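Local structure of putative uncharacterized protein (Chaetomium thermophilum, 5T8V) at residues H357-R362 against I544-D549; L364-S368 against L569-L574; V314-A318 against S531-F535; M503-T507 against L565-L569; L486-A490 against L595-I599. The protein probably loads the cohesin complex onto chromatin, being the cohesin loader Scc2 of the SCC2/Nipped-B family, represented here by its C-terminal HEAT-repeat fragment. The contacts are given in a common frame with arbitrary orientation. Numbering follows the deposited sequence.

Interaction 1 of 5, residues H357-R362 against I544-D549; sequences HSTAIR and ICTCYD
This is a helix-helix packing contact in the largely helical HEAT-repeat body of the cohesin loader, where the first turns of helix 357-391 meet the last turns of helix 527-550. Both segments are regular alpha-helix, with axes 10.1 Å apart at closest approach and running largely antiparallel at 139° (signed crossing angle -139°). The backbones come nearest at Ile361 and Cys545, whose CA atoms lie 5.8 Å apart. Ile361 (chi1 m, chi2 m) is a knob in a hole formed by Ile544, Cys545, Tyr548 and Asp549. Its branched side chain fills that hole: CD1 lies 3.7 Å from Ile544 CG2, and CG1 makes a CH-pi contact 3.7 Å from the Tyr548 ring centroid, over the face. The small Cys545 lets the backbone come close, its SG 3.6 Å from Ile361 O. Polar groups flank this apolar centre. Tyr548 (chi1 t) reaches along the partner helix until Tyr548 OH and His357 ND1 share a hydrogen bond of 3.0 Å. Beyond the knob, Arg362 curls back (chi1 t, chi2 p, chi3 p) into a two-pronged salt bridge with Asp549: NH1 to OD2 is 3.2 Å and NH2 to OD1 is 2.7 Å.

Interaction 2 of 5, residues L364-S368 against L569-L574; sequences LDTIS and LREMIL
Two helices of the HEAT-repeat solenoid, 357-391 and 556-574, pack nearly parallel here. Their axes pass 10.0 Å apart at 24° (signed crossing angle +24°), and both segments are alpha-helical. The nearest CA pairs are Leu364 with Arg570 (5.5 Å) and Ser368 with Ile573 (7.7 Å). Along 569-574, Leu569 comes first, its CB 4.2 Å from Leu364 CD2, while the rest of its side chain leads off towards Trp540 and Ile544 of helix 527-550. Arg570 contributes aliphatic length: its CG lies 4.1 Å from Ile367 CG2, and its NH2 is hydrogen-bonded outside the contact to Ile347 O. One turn after Leu569, Ile573 (chi1 m, chi2 t) meets Leu364, Ile367 and Ser368, with CD1 4.0 Å from both Leu364 CD1 and Ser368 CB. Ser368 suits this oily spot because its chi1 p rotamer returns OG to Leu364 O, a hydrogen bond of 2.8 Å within its own helix. Leu574 closes the outer margin, where extended Ile367 (chi1 t, chi2 t) sets CD1 3.9 Å from Ile573 CG2 and 3.3 Å from Leu574 CD2.

Interaction 3 of 5, residues V314-A318 against S531-F535; sequences VQTSA and SAMTF
Van der Waals contact does all the work between 314-318 and 531-535, since no hydrogen bond joins them. The first segment lies at the C-terminal part of helix 305-315; the second is alpha-helix throughout. The backbones approach most closely at Ala318 and Thr534, whose CA atoms are 5.7 Å apart. Two residues touch mainly backbone and hydroxyl atoms. Phe535 (chi1 t, chi2 -86°) brings its ring up to the 314-315 backbone: CD2 is 3.7 Å from Gln315 CA and CE2 is 3.8 Å from Val314 O. Ala318, too small to push the chain away, sets its CB 3.3 Å from Thr534 OG1 and 4.0 Å from Phe535 N. Polar side chains also meet by touch alone. Gln315 NE2 lies 3.4 Å from Ala532 CA and beside Ser531 without bonding it; Gln315 OE1 instead accepts a hydrogen bond from Ala423 N, and Ser531 OG bonds Gln528 O. Within each segment a hydroxyl returns to its own backbone: Ser317 OG to Val314 O and Thr534 OG1 to Ser531 O, both 2.9 Å. A helix end docked on the flank of a distant helix, with Pro422 and helix 423-440 also against Phe535, fits the layered helices of a HEAT-repeat solenoid.

Interaction 4 of 5, residues M503-T507 against L565-L569; sequences MVAWT and LAYRL
In this part of the HEAT-repeat solenoid an inter-helix loop docks on a helix: a tryptophan from the turn between helices 500-503 and 509-520 projects toward helix 556-574, one face covered by Arg568 and its edge toward Leu569. The backbone of 503-507 leaves the helix at Val504 (phi/psi -89/13), stretches at Ala505 (-60/150) and turns again at Trp506 (-62/-34); the extended step at Ala505 points its CB away from the helix and sends Trp506 towards it. Segment 565-569 is alpha-helix, and the nearest CA atoms are those of Trp506 and Leu565, 6.8 Å apart. Leu565 (chi1 m, chi2 t) is the bump that fills the inside of the bend: its CD1 sits 3.2 Å from Val504 O and 4.3 Å from Val504 CG2, while CD2 meets Trp506 CE3 at 3.6 Å. The indole (chi1 t, chi2 -122°) has Leu569 CD2 at its edge, 4.3 Å from CZ3. Arg568 is long and nearly straight after chi1 m. Its CD lies over the six-membered ring, 3.7 Å from the centroid, and its CZ stands 4.2 Å above the five-membered centroid, 4° off the normal. Tyr583 packs edge-to-face with the same indole. Arginine thus serves twice: its methylene and guanidinium cover the indole in CH-pi and cation-pi contacts, while its NH2 makes a salt bridge to Glu350, so the charge is balanced without leaving the aromatic surface.

Interaction 5 of 5, residues L486-A490 against L595-I599; sequences LSDLA and LSYSI
Helices 481-494 and 590-602 lie side by side in the HEAT-repeat stack and point nearly the same way: the short axes come within 10.3 Å at 24° (signed crossing angle +24°). Both segments are alpha-helical, and the register pairs Leu486 with Ser596 (CA to CA 6.6 Å) and Ala490 with Ile599 (5.9 Å). Leu486 opens the contact in the common m,t rotamer. Its CB rests 3.9 Å from Leu595 CD2 and its CD2 lies 3.2 Å from Ser596 OG, while its backbone O is approached by Ile599 CD1 at 3.4 Å. Ser487 and Asp488 turn to other neighbours, Ser487 OG bonding Ala474 O and Asp488 making a salt bridge with Arg499. Leu489 (t,p) returns to the interface and brings CD2 to 3.8 Å from Ile599 CG2; its other neighbours include His502 and Met503 of helix 500-503. Ala490, one turn after Leu486, presents a bare methyl, and this small residue suits the place where the backbones come closest. Its CB touches Ile599 CD1 at 3.8 Å and, more loosely, Leu595 CD1 at 4.4 Å. Ile599 (chi1 m, chi2 t) therefore meets Leu486, Leu489 and Ala490, the largest share of the second helix. With no hydrogen bond across, cohesion comes from buried hydrocarbon and close shape fit; Ser596 is tolerated inside because its OG is satisfied by Gln592 O of its own helix.

Overall arrangement
From the N terminus, 314-318 opens first, and interaction 3 closes its loop on helix 527-550. Helix 357-391 then supplies the first segments of interactions 1 and 2, closed by helices 527-550 and 556-574 in turn. Next, 486-490 starts interaction 5, closed last, at 595-599. Interaction 4 (503-507 to 565-569) nests inside the loops of both 2 and 5 but crosses 1 and 3; interactions 1, 2, 3 and 5 all cross one another. Interactions 1, 2 and 4 touch, with centres 11 Å apart, and 2 and 4 share Leu569. Met503 joins 4 to 5, while 3 touches none. Together they tie well-separated helices, between 305 and 602, into one region of the solenoid.

Interaction 1 of 5, residues H357-R362 against I544-D549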
# COMPACT_ATOMS: atom_id res chain seq x y z
N HIS A 357 7.81 50.39 18.94
CA HIS A 357 8.09 49.05 18.43
C HIS A 357 7.59 48.86 17.01
O HIS A 357 8.23 48.17 16.21
CB HIS A 357 7.47 48.00 19.37
CG HIS A 357 6.10 48.36 19.86
ND1 HIS A 357 4.96 48.16 19.10
CD2 HIS A 357 5.69 48.91 21.02
CE1 HIS A 357 3.91 48.57 19.79
NE2 HIS A 357 4.32 49.03 20.95
N SER A 358 6.45 49.46 16.67
CA SER A 358 5.92 49.32 15.31
C SER A 358 6.93 49.82 14.29
O SER A 358 7.18 49.16 13.27
CB SER A 358 4.60 50.09 15.19
OG SER A 358 4.10 50.04 13.87
N THR A 359 7.53 50.98 14.54
CA THR A 359 8.48 51.55 13.59
C THR A 359 9.75 50.70 13.52
O THR A 359 10.30 50.50 12.43
CB THR A 359 8.83 52.98 13.98
OG1 THR A 359 7.62 53.74 14.15
CG2 THR A 359 9.68 53.64 12.91
N ALA A 360 10.23 50.21 14.66
CA ALA A 360 11.38 49.31 14.65
C ALA A 360 11.10 48.09 13.79
O ALA A 360 11.93 47.69 12.96
CB ALA A 360 11.72 48.90 16.08
N ILE A 361 9.92 47.49 13.96
CA ILE A 361 9.54 46.34 13.15
C ILE A 361 9.52 46.70 11.67
O ILE A 361 9.97 45.92 10.83
CB ILE A 361 8.17 45.80 13.62
CG1 ILE A 361 8.29 45.19 15.02
CG2 ILE A 361 7.61 44.78 12.61
CD1 ILE A 361 9.00 43.85 15.08
N ARG A 362 9.00 47.88 11.34
CA ARG A 362 8.88 48.23 9.93
C ARG A 362 10.25 48.47 9.30
O ARG A 362 10.51 48.04 8.17
CB ARG A 362 7.98 49.46 9.78
CG ARG A 362 7.23 49.56 8.45
CD ARG A 362 6.49 48.26 8.11
NE ARG A 362 5.78 47.72 9.27
CZ ARG A 362 5.53 46.42 9.46
NH1 ARG A 362 5.94 45.51 8.58
NH2 ARG A 362 4.87 46.03 10.54
N ILE A 544 10.99 37.70 13.34
CA ILE A 544 10.54 38.75 14.25
C ILE A 544 9.41 39.55 13.61
O ILE A 544 8.35 39.74 14.21
CB ILE A 544 11.73 39.65 14.65
CG1 ILE A 544 12.71 38.87 15.52
CG2 ILE A 544 11.25 40.89 15.40
CD1 ILE A 544 14.08 39.49 15.58
N CYS A 545 9.63 40.02 12.38
CA CYS A 545 8.61 40.82 11.71
C CYS A 545 7.30 40.04 11.57
O CYS A 545 6.22 40.58 11.84
CB CYS A 545 9.12 41.28 10.35
SG CYS A 545 10.52 42.40 10.45
N THR A 546 7.38 38.79 11.13
CA THR A 546 6.16 37.99 10.96
C THR A 546 5.44 37.81 12.29
O THR A 546 4.21 37.92 12.37
CB THR A 546 6.50 36.63 10.35
OG1 THR A 546 6.95 36.82 9.00
CG2 THR A 546 5.28 35.71 10.33
N CYS A 547 6.20 37.52 13.35
CA CYS A 547 5.60 37.37 14.68
C CYS A 547 4.85 38.63 15.08
O CYS A 547 3.68 38.57 15.47
CB CYS A 547 6.69 37.04 15.70
SG CYS A 547 6.19 37.14 17.43
N TYR A 548 5.50 39.80 14.96
CA TYR A 548 4.85 41.04 15.36
C TYR A 548 3.63 41.34 14.49
O TYR A 548 2.60 41.82 15.00
CB TYR A 548 5.85 42.19 15.30
CG TYR A 548 5.27 43.54 15.63
CD1 TYR A 548 4.64 44.31 14.66
CD2 TYR A 548 5.37 44.06 16.92
CE1 TYR A 548 4.11 45.55 14.96
CE2 TYR A 548 4.85 45.31 17.23
CZ TYR A 548 4.22 46.04 16.24
OH TYR A 548 3.70 47.28 16.54
N ASP A 549 3.72 41.08 13.19
CA ASP A 549 2.63 41.39 12.27
C ASP A 549 1.50 40.37 12.32
O ASP A 549 0.44 40.63 11.73
CB ASP A 549 3.16 41.48 10.84
CG ASP A 549 4.05 42.70 10.62
OD1 ASP A 549 3.88 43.70 11.34
OD2 ASP A 549 4.91 42.65 9.71

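Interaction 2 of 5, residues L364-S368 against L569-L574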
# COMPACT_ATOMS: atom_id res chain seq x y z
N LEU A 364 13.06 47.02 10.32
CA LEU A 364 13.62 45.68 10.15
C LEU A 364 13.03 45.00 8.92
O LEU A 364 13.73 44.31 8.18
CB LEU A 364 13.39 44.84 11.39
CG LEU A 364 13.84 43.38 11.26
CD1 LEU A 364 15.31 43.29 10.86
CD2 LEU A 364 13.60 42.64 12.56
N ASP A 365 11.73 45.19 8.68
CA ASP A 365 11.10 44.58 7.52
C ASP A 365 11.74 45.10 6.23
O ASP A 365 12.09 44.31 5.34
CB ASP A 365 9.60 44.86 7.53
CG ASP A 365 8.87 44.24 6.36
OD1 ASP A 365 8.76 42.99 6.33
OD2 ASP A 365 8.40 44.99 5.48
N THR A 366 11.91 46.42 6.13
CA THR A 366 12.48 46.99 4.90
C THR A 366 13.91 46.51 4.68
O THR A 366 14.32 46.30 3.53
CB THR A 366 12.43 48.51 4.94
OG1 THR A 366 13.22 48.99 6.04
CG2 THR A 366 10.99 49.01 5.08
N ILE A 367 14.69 46.34 5.75
CA ILE A 367 16.07 45.93 5.53
C ILE A 367 16.18 44.43 5.27
O ILE A 367 17.05 44.00 4.50
CB ILE A 367 16.96 46.34 6.72
CG1 ILE A 367 18.43 46.11 6.37
CG2 ILE A 367 16.59 45.55 7.97
CD1 ILE A 367 19.41 46.59 7.43
N SER A 368 15.32 43.62 5.89
CA SER A 368 15.51 42.17 5.86
C SER A 368 14.78 41.49 4.71
O SER A 368 15.28 40.51 4.17
CB SER A 368 15.05 41.56 7.19
OG SER A 368 13.64 41.63 7.34
N LEU A 569 18.38 43.20 15.74
CA LEU A 569 18.59 42.46 14.50
C LEU A 569 18.91 43.38 13.34
O LEU A 569 19.66 43.00 12.43
CB LEU A 569 17.36 41.60 14.19
CG LEU A 569 17.43 40.16 14.70
CD1 LEU A 569 18.50 39.36 13.97
CD2 LEU A 569 17.66 40.13 16.21
N ARG A 570 18.35 44.59 13.33
CA ARG A 570 18.72 45.55 12.29
C ARG A 570 20.20 45.88 12.37
O ARG A 570 20.93 45.80 11.37
CB ARG A 570 17.86 46.81 12.43
CG ARG A 570 17.88 47.73 11.21
CD ARG A 570 18.51 49.07 11.54
NE ARG A 570 17.79 49.78 12.59
CZ ARG A 570 18.23 50.89 13.18
NH1 ARG A 570 19.40 51.42 12.83
NH2 ARG A 570 17.51 51.47 14.12
N GLU A 571 20.68 46.25 13.57
CA GLU A 571 22.11 46.51 13.75
C GLU A 571 22.95 45.30 13.37
O GLU A 571 24.06 45.45 12.84
CB GLU A 571 22.39 46.91 15.20
CG GLU A 571 21.70 48.18 15.65
CD GLU A 571 22.32 49.44 15.07
OE1 GLU A 571 22.87 49.38 13.95
OE2 GLU A 571 22.27 50.49 15.74
N MET A 572 22.44 44.09 13.62
CA MET A 572 23.19 42.88 13.29
C MET A 572 23.29 42.68 11.79
O MET A 572 24.35 42.30 11.28
CB MET A 572 22.53 41.67 13.95
CG MET A 572 23.28 41.13 15.14
SD MET A 572 22.27 39.97 16.08
CE MET A 572 21.21 41.11 16.95
N ILE A 573 22.20 42.92 11.06
CA ILE A 573 22.23 42.77 9.61
C ILE A 573 23.16 43.81 9.00
O ILE A 573 23.89 43.52 8.05
CB ILE A 573 20.81 42.86 9.04
CG1 ILE A 573 19.99 41.65 9.49
CG2 ILE A 573 20.84 42.94 7.51
CD1 ILE A 573 18.52 41.71 9.12
N LEU A 574 23.14 45.04 9.53
CA LEU A 574 24.01 46.07 8.97
C LEU A 574 25.47 45.81 9.28
O LEU A 574 26.35 46.21 8.51
CB LEU A 574 23.59 47.45 9.50
CG LEU A 574 22.24 47.96 9.01
CD1 LEU A 574 21.86 49.23 9.75
CD2 LEU A 574 22.25 48.21 7.51

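Interaction 3 of 5, residues V314-A318 against S531-F535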
# COMPACT_ATOMS: atom_id res chain seq x y z
N VAL A 314 23.37 30.15 -2.56
CA VAL A 314 22.08 30.54 -2.01
C VAL A 314 22.25 31.36 -0.73
O VAL A 314 21.42 32.22 -0.43
CB VAL A 314 21.21 29.30 -1.77
CG1 VAL A 314 19.90 29.68 -1.07
CG2 VAL A 314 20.92 28.59 -3.08
N GLN A 315 23.32 31.11 0.04
CA GLN A 315 23.49 31.82 1.30
C GLN A 315 24.29 33.11 1.17
O GLN A 315 24.34 33.90 2.12
CB GLN A 315 24.18 30.94 2.35
CG GLN A 315 24.02 29.45 2.13
CD GLN A 315 24.24 28.63 3.38
OE1 GLN A 315 23.53 27.65 3.62
NE2 GLN A 315 25.25 29.00 4.16
N THR A 316 24.93 33.36 0.01
CA THR A 316 25.59 34.64 -0.20
C THR A 316 24.61 35.80 -0.29
O THR A 316 25.04 36.95 -0.31
CB THR A 316 26.44 34.61 -1.48
OG1 THR A 316 25.63 34.21 -2.59
CG2 THR A 316 27.62 33.67 -1.32
N SER A 317 23.30 35.52 -0.33
CA SER A 317 22.30 36.57 -0.47
C SER A 317 22.53 37.71 0.52
O SER A 317 22.44 38.89 0.16
CB SER A 317 20.91 35.98 -0.30
OG SER A 317 20.71 34.90 -1.20
N ALA A 318 22.82 37.37 1.77
CA ALA A 318 23.12 38.37 2.78
C ALA A 318 24.52 38.95 2.64
O ALA A 318 24.90 39.82 3.43
CB ALA A 318 22.95 37.78 4.18
N SER A 531 28.72 33.31 5.84
CA SER A 531 27.53 33.41 4.99
C SER A 531 26.35 32.72 5.66
O SER A 531 25.24 33.26 5.69
CB SER A 531 27.81 32.80 3.62
OG SER A 531 27.89 31.39 3.70
N ALA A 532 26.57 31.51 6.20
CA ALA A 532 25.51 30.85 6.95
C ALA A 532 25.02 31.73 8.09
O ALA A 532 23.81 31.81 8.35
CB ALA A 532 26.01 29.51 7.48
N MET A 533 25.94 32.41 8.77
CA MET A 533 25.55 33.26 9.89
C MET A 533 24.68 34.43 9.43
O MET A 533 23.62 34.68 10.00
CB MET A 533 26.80 33.77 10.61
CG MET A 533 27.21 32.88 11.77
SD MET A 533 28.47 33.63 12.80
CE MET A 533 29.95 33.24 11.87
N THR A 534 25.12 35.16 8.40
CA THR A 534 24.31 36.28 7.92
C THR A 534 22.94 35.80 7.45
O THR A 534 21.91 36.43 7.76
CB THR A 534 25.03 37.03 6.80
OG1 THR A 534 25.34 36.12 5.73
CG2 THR A 534 26.31 37.66 7.31
N PHE A 535 22.90 34.69 6.72
CA PHE A 535 21.63 34.11 6.28
C PHE A 535 20.71 33.87 7.46
O PHE A 535 19.55 34.31 7.47
CB PHE A 535 21.92 32.81 5.53
CG PHE A 535 20.73 32.23 4.81
CD1 PHE A 535 19.84 31.40 5.46
CD2 PHE A 535 20.54 32.49 3.46
CE1 PHE A 535 18.76 30.86 4.79
CE2 PHE A 535 19.46 31.95 2.79
CZ PHE A 535 18.57 31.13 3.46

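Interaction 4 of 5, residues M503-T507 against L565-L569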
# COMPACT_ATOMS: atom_id res chain seq x y z
N MET A 503 10.32 31.62 19.91
CA MET A 503 11.28 31.21 18.90
C MET A 503 12.26 32.33 18.58
O MET A 503 13.47 32.10 18.47
CB MET A 503 10.55 30.78 17.63
CG MET A 503 9.65 29.57 17.80
SD MET A 503 10.57 28.03 17.93
CE MET A 503 11.27 27.90 16.30
N VAL A 504 11.75 33.55 18.42
CA VAL A 504 12.58 34.69 18.05
C VAL A 504 13.13 35.37 19.30
O VAL A 504 13.66 36.48 19.24
CB VAL A 504 11.79 35.69 17.19
CG1 VAL A 504 11.26 35.01 15.93
CG2 VAL A 504 10.64 36.31 17.99
N ALA A 505 13.01 34.69 20.44
CA ALA A 505 13.47 35.27 21.70
C ALA A 505 14.96 35.58 21.64
O ALA A 505 15.73 34.91 20.94
CB ALA A 505 13.17 34.31 22.85
N TRP A 506 15.36 36.60 22.40
CA TRP A 506 16.75 37.04 22.39
C TRP A 506 17.69 35.95 22.87
O TRP A 506 18.83 35.86 22.39
CB TRP A 506 16.90 38.29 23.26
CG TRP A 506 18.27 38.86 23.28
CD1 TRP A 506 19.06 39.07 24.37
CD2 TRP A 506 19.03 39.30 22.14
NE1 TRP A 506 20.26 39.61 23.98
CE2 TRP A 506 20.27 39.76 22.62
CE3 TRP A 506 18.77 39.35 20.77
CZ2 TRP A 506 21.25 40.27 21.77
CZ3 TRP A 506 19.74 39.84 19.93
CH2 TRP A 506 20.97 40.30 20.43
N THR A 507 17.25 35.11 23.81
CA THR A 507 18.06 34.02 24.33
C THR A 507 17.56 32.66 23.86
O THR A 507 17.81 31.65 24.51
CB THR A 507 18.10 34.06 25.85
OG1 THR A 507 16.78 33.83 26.37
CG2 THR A 507 18.61 35.40 26.34
N LEU A 565 14.17 43.54 19.89
CA LEU A 565 14.68 42.56 18.94
C LEU A 565 14.79 43.16 17.54
O LEU A 565 15.72 42.84 16.79
CB LEU A 565 13.79 41.32 18.92
CG LEU A 565 13.88 40.40 20.14
CD1 LEU A 565 12.72 39.41 20.14
CD2 LEU A 565 15.20 39.66 20.16
N ALA A 566 13.84 44.02 17.17
CA ALA A 566 13.88 44.64 15.85
C ALA A 566 15.13 45.51 15.70
O ALA A 566 15.89 45.37 14.73
CB ALA A 566 12.61 45.46 15.62
N TYR A 567 15.35 46.41 16.66
CA TYR A 567 16.56 47.24 16.62
C TYR A 567 17.81 46.38 16.58
O TYR A 567 18.67 46.54 15.70
CB TYR A 567 16.58 48.18 17.82
CG TYR A 567 17.88 48.94 17.97
CD1 TYR A 567 18.10 50.12 17.27
CD2 TYR A 567 18.90 48.47 18.80
CE1 TYR A 567 19.29 50.82 17.40
CE2 TYR A 567 20.09 49.16 18.93
CZ TYR A 567 20.28 50.34 18.23
OH TYR A 567 21.46 51.03 18.37
N ARG A 568 17.93 45.44 17.53
CA ARG A 568 19.11 44.59 17.61
C ARG A 568 19.38 43.90 16.28
O ARG A 568 20.49 44.00 15.73
CB ARG A 568 18.94 43.56 18.72
CG ARG A 568 18.88 44.17 20.11
CD ARG A 568 18.43 43.16 21.14
NE ARG A 568 18.20 43.78 22.44
CZ ARG A 568 17.63 43.17 23.48
NH1 ARG A 568 17.23 41.91 23.38
NH2 ARG A 568 17.47 43.83 24.62
N LEU A 569 18.38 43.20 15.74
CA LEU A 569 18.59 42.46 14.50
C LEU A 569 18.91 43.38 13.34
O LEU A 569 19.66 43.00 12.43
CB LEU A 569 17.36 41.60 14.19
CG LEU A 569 17.43 40.16 14.70
CD1 LEU A 569 18.50 39.36 13.97
CD2 LEU A 569 17.66 40.13 16.21

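Interaction 5 of 5, residues L486-A490 against L595-I599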
# COMPACT_ATOMS: atom_id res chain seq x y z
N LEU A 486 15.30 24.80 25.70
CA LEU A 486 15.17 24.10 24.44
C LEU A 486 14.27 22.88 24.57
O LEU A 486 13.58 22.51 23.61
CB LEU A 486 16.54 23.67 23.92
CG LEU A 486 17.52 24.78 23.53
CD1 LEU A 486 18.87 24.17 23.20
CD2 LEU A 486 16.99 25.59 22.36
N SER A 487 14.28 22.22 25.73
CA SER A 487 13.46 21.03 25.91
C SER A 487 11.98 21.39 25.95
O SER A 487 11.16 20.77 25.26
CB SER A 487 13.87 20.30 27.19
OG SER A 487 13.07 19.14 27.40
N ASP A 488 11.62 22.40 26.74
CA ASP A 488 10.23 22.85 26.76
C ASP A 488 9.80 23.36 25.38
O ASP A 488 8.71 23.05 24.90
CB ASP A 488 10.04 23.94 27.81
CG ASP A 488 8.62 24.46 27.88
OD1 ASP A 488 7.74 23.71 28.35
OD2 ASP A 488 8.39 25.62 27.48
N LEU A 489 10.68 24.13 24.73
CA LEU A 489 10.34 24.68 23.42
C LEU A 489 10.15 23.57 22.39
O LEU A 489 9.27 23.66 21.53
CB LEU A 489 11.43 25.65 22.97
CG LEU A 489 11.17 26.42 21.68
CD1 LEU A 489 9.95 27.31 21.81
CD2 LEU A 489 12.40 27.23 21.31
N ALA A 490 10.97 22.52 22.46
CA ALA A 490 10.80 21.39 21.55
C ALA A 490 9.50 20.66 21.84
O ALA A 490 8.79 20.27 20.91
CB ALA A 490 11.99 20.44 21.68
N LEU A 595 19.89 20.82 18.35
CA LEU A 595 18.50 20.85 18.81
C LEU A 595 17.86 22.20 18.53
O LEU A 595 16.70 22.26 18.10
CB LEU A 595 18.42 20.52 20.31
CG LEU A 595 17.03 20.59 20.94
CD1 LEU A 595 16.03 19.74 20.17
CD2 LEU A 595 17.09 20.14 22.39
N SER A 596 18.59 23.29 18.77
CA SER A 596 18.06 24.62 18.50
C SER A 596 17.65 24.76 17.04
O SER A 596 16.49 25.07 16.73
CB SER A 596 19.09 25.68 18.87
OG SER A 596 19.40 25.63 20.25
N TYR A 597 18.59 24.52 16.13
CA TYR A 597 18.29 24.67 14.71
C TYR A 597 17.18 23.73 14.28
O TYR A 597 16.36 24.09 13.43
CB TYR A 597 19.55 24.45 13.88
CG TYR A 597 19.34 24.73 12.41
CD1 TYR A 597 19.09 26.02 11.97
CD2 TYR A 597 19.38 23.71 11.48
CE1 TYR A 597 18.89 26.28 10.63
CE2 TYR A 597 19.18 23.96 10.14
CZ TYR A 597 18.94 25.26 9.72
OH TYR A 597 18.74 25.52 8.38
N SER A 598 17.12 22.52 14.85
CA SER A 598 16.05 21.60 14.50
C SER A 598 14.69 22.14 14.94
O SER A 598 13.71 22.04 14.20
CB SER A 598 16.31 20.23 15.13
OG SER A 598 17.58 19.73 14.75
N ILE A 599 14.63 22.72 16.14
CA ILE A 599 13.40 23.37 16.58
C ILE A 599 13.00 24.47 15.60
O ILE A 599 11.83 24.59 15.22
CB ILE A 599 13.57 23.92 18.01
CG1 ILE A 599 13.66 22.77 19.01
CG2 ILE A 599 12.41 24.83 18.39
CD1 ILE A 599 14.34 23.14 20.31